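Local structure of germination-specific N-acetylmuramoyl-L-alanine amidase, Autolysin (Clostridioides difficile, 7RAG) at residues B[20-24]-B[49-53]. The protein probably hydrolyses the amide bond between N-acetylmuramic acid and L-alanine in peptidoglycan as a zinc-dependent amidase, found here in complex with the lipoprotein GerS. Residues are numbered along the deposited sequence; the frame is centred on the assembly and turned at random.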
ATOM      1  N   ILE B  20      29.097  -7.516  -2.333  1.00 44.84           N
ATOM      2  CA  ILE B  20      30.055  -8.178  -3.210  1.00 45.52           C
ATOM      3  C   ILE B  20      29.290  -9.161  -4.075  1.00 46.02           C
ATOM      4  O   ILE B  20      28.613 -10.054  -3.547  1.00 45.60           O
ATOM      5  CB  ILE B  20      31.162  -8.905  -2.430  1.00 46.57           C
ATOM      6  CG1 ILE B  20      31.921  -7.940  -1.530  1.00 46.76           C
ATOM      7  CG2 ILE B  20      32.146  -9.524  -3.402  1.00 47.41           C
ATOM      8  CD1 ILE B  20      32.521  -8.630  -0.269  1.00 54.82           C
ATOM      9  N   LEU B  21      29.397  -8.978  -5.401  1.00 45.54           N
ATOM     10  CA  LEU B  21      28.913  -9.926  -6.396  1.00 45.91           C
ATOM     11  C   LEU B  21      30.091 -10.615  -7.077  1.00 47.11           C
ATOM     12  O   LEU B  21      30.978  -9.944  -7.612  1.00 47.67           O
ATOM     13  CB  LEU B  21      28.043  -9.232  -7.440  1.00 45.30           C
ATOM     14  CG  LEU B  21      26.921  -8.343  -6.901  1.00 45.28           C
ATOM     15  CD1 LEU B  21      26.145  -7.733  -8.094  1.00 43.89           C
ATOM     16  CD2 LEU B  21      25.985  -9.068  -5.912  1.00 43.99           C
ATOM     17  N   ASP B  22      30.074 -11.951  -7.073  1.00 47.98           N
ATOM     18  CA  ASP B  22      31.147 -12.810  -7.568  1.00 49.41           C
ATOM     19  C   ASP B  22      30.584 -13.683  -8.682  1.00 50.12           C
ATOM     20  O   ASP B  22      29.830 -14.625  -8.414  1.00 50.35           O
ATOM     21  CB  ASP B  22      31.720 -13.664  -6.423  1.00 50.16           C
ATOM     22  CG  ASP B  22      32.675 -14.780  -6.906  1.00 58.38           C
ATOM     23  OD1 ASP B  22      33.715 -14.455  -7.547  1.00 59.04           O
ATOM     24  OD2 ASP B  22      32.411 -15.987  -6.612  1.00 59.85           O
ATOM     25  N   ALA B  23      30.929 -13.359  -9.925  1.00 50.59           N
ATOM     26  CA  ALA B  23      30.571 -14.192 -11.072  1.00 51.67           C
ATOM     27  C   ALA B  23      31.534 -15.362 -11.099  1.00 54.70           C
ATOM     28  O   ALA B  23      32.697 -15.211 -11.469  1.00 54.28           O
ATOM     29  CB  ALA B  23      30.637 -13.409 -12.372  1.00 51.79           C
ATOM     30  N   GLY B  24      31.073 -16.527 -10.663  1.00 55.75           N
ATOM     31  CA  GLY B  24      31.991 -17.639 -10.558  1.00 59.60           C
ATOM     32  C   GLY B  24      32.488 -18.056 -11.921  1.00 62.31           C
ATOM     33  O   GLY B  24      31.679 -18.409 -12.788  1.00 63.45           O
ATOM     34  N   THR B  49      25.334 -11.706 -13.059  1.00 48.55           N
ATOM     35  CA  THR B  49      25.980 -10.817 -12.101  1.00 47.36           C
ATOM     36  C   THR B  49      25.939  -9.355 -12.547  1.00 50.43           C
ATOM     37  O   THR B  49      25.735  -8.460 -11.713  1.00 47.15           O
ATOM     38  CB  THR B  49      27.423 -11.266 -11.893  1.00 46.96           C
ATOM     39  OG1 THR B  49      27.441 -12.615 -11.399  1.00 43.73           O
ATOM     40  CG2 THR B  49      28.123 -10.343 -10.930  1.00 45.12           C
ATOM     41  N   LEU B  50      26.137  -9.078 -13.848  1.00 46.85           N
ATOM     42  CA  LEU B  50      26.094  -7.692 -14.292  1.00 47.91           C
ATOM     43  C   LEU B  50      24.668  -7.148 -14.330  1.00 49.67           C
ATOM     44  O   LEU B  50      24.452  -5.956 -14.041  1.00 50.25           O
ATOM     45  CB  LEU B  50      26.781  -7.540 -15.648  1.00 50.43           C
ATOM     46  CG  LEU B  50      28.297  -7.764 -15.547  1.00 55.64           C
ATOM     47  CD1 LEU B  50      28.925  -7.736 -16.905  1.00 52.49           C
ATOM     48  CD2 LEU B  50      29.005  -6.763 -14.602  1.00 47.91           C
ATOM     49  N   LYS B  51      23.679  -7.995 -14.635  1.00 49.35           N
ATOM     50  CA  LYS B  51      22.287  -7.557 -14.482  1.00 51.21           C
ATOM     51  C   LYS B  51      21.991  -7.185 -13.035  1.00 47.14           C
ATOM     52  O   LYS B  51      21.371  -6.142 -12.760  1.00 47.21           O
ATOM     53  CB  LYS B  51      21.311  -8.644 -14.947  1.00 51.33           C
ATOM     54  CG  LYS B  51      21.500  -9.126 -16.381  1.00 53.55           C
ATOM     55  CD  LYS B  51      21.274  -8.036 -17.383  1.00 55.86           C
ATOM     56  CE  LYS B  51      21.299  -8.587 -18.829  1.00 63.21           C
ATOM     57  NZ  LYS B  51      20.902  -7.547 -19.838  1.00 61.32           N
ATOM     58  N   LEU B  52      22.447  -8.031 -12.097  1.00 46.62           N
ATOM     59  CA  LEU B  52      22.201  -7.827 -10.666  1.00 45.02           C
ATOM     60  C   LEU B  52      22.934  -6.591 -10.150  1.00 46.50           C
ATOM     61  O   LEU B  52      22.396  -5.831  -9.341  1.00 47.85           O
ATOM     62  CB  LEU B  52      22.627  -9.081  -9.892  1.00 43.17           C
ATOM     63  CG  LEU B  52      22.472  -9.172  -8.365  1.00 45.50           C
ATOM     64  CD1 LEU B  52      21.062  -8.731  -7.931  1.00 43.14           C
ATOM     65  CD2 LEU B  52      22.769 -10.597  -7.868  1.00 41.00           C
ATOM     66  N   ARG B  53      24.165  -6.380 -10.611  1.00 46.18           N
ATOM     67  CA  ARG B  53      24.894  -5.152 -10.338  1.00 43.69           C
ATOM     68  C   ARG B  53      24.077  -3.925 -10.734  1.00 45.45           C
ATOM     69  O   ARG B  53      24.006  -2.941  -9.987  1.00 42.32           O
ATOM     70  CB  ARG B  53      26.235  -5.193 -11.096  1.00 43.96           C
ATOM     71  CG  ARG B  53      27.155  -4.022 -10.838  1.00 43.12           C
ATOM     72  CD  ARG B  53      26.906  -2.888 -11.834  1.00 44.43           C
ATOM     73  NE  ARG B  53      28.018  -1.946 -11.900  1.00 48.71           N
ATOM     74  CZ  ARG B  53      29.080  -2.103 -12.678  1.00 49.50           C
ATOM     75  NH1 ARG B  53      29.156  -3.174 -13.465  1.00 50.95           N
ATOM     76  NH2 ARG B  53      30.047  -1.187 -12.680  1.00 47.89           N
TER
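The carbonyl oxygen of Ala-23 is gripped by the NH1 atoms of Arg-67 and Arg-93, while the methyl of the same residue faces the helix and meets Thr-49, its CB 3.4 Å from Thr-49 OG1. This is van der Waals contact with a methyl; the hydroxyl is hydrogen-bonded to Asn-45 O one turn back. Thr-49 CG2 lies anti to the backbone N, with OG1 beside that N (chi1 -60°), which places CG2 3.7 Å from Leu-21 CB. Leu-21 makes the largest contribution. Its CD1 presses on the helix backbone, 3.5 Å from Arg-53 N, an N-H already spent on Thr-49 O. The same methyl lies 3.9 Å from Arg-53 CB. Leu-21 CD2 approaches Leu-52 CD2 at 4.1 Å. No hydrogen bond joins the segments; the axes of strand 20-23 and helix 49-53, nearly antiparallel (161°), come within 9.0 Å at closest approach, as expected where the helix of a beta-alpha-beta crossover packs on its first strand. Asp-22 turns away from the helix; its carboxylate bonds Thr-66 and Ser-107 and pairs with Arg-93, near the zinc ligand His-109. Strands 62-65 and 104-111 flank strand 18-23, and Ile-201 and Tyr-202 of helix 191-211 touch Leu-52 of helix 41-58.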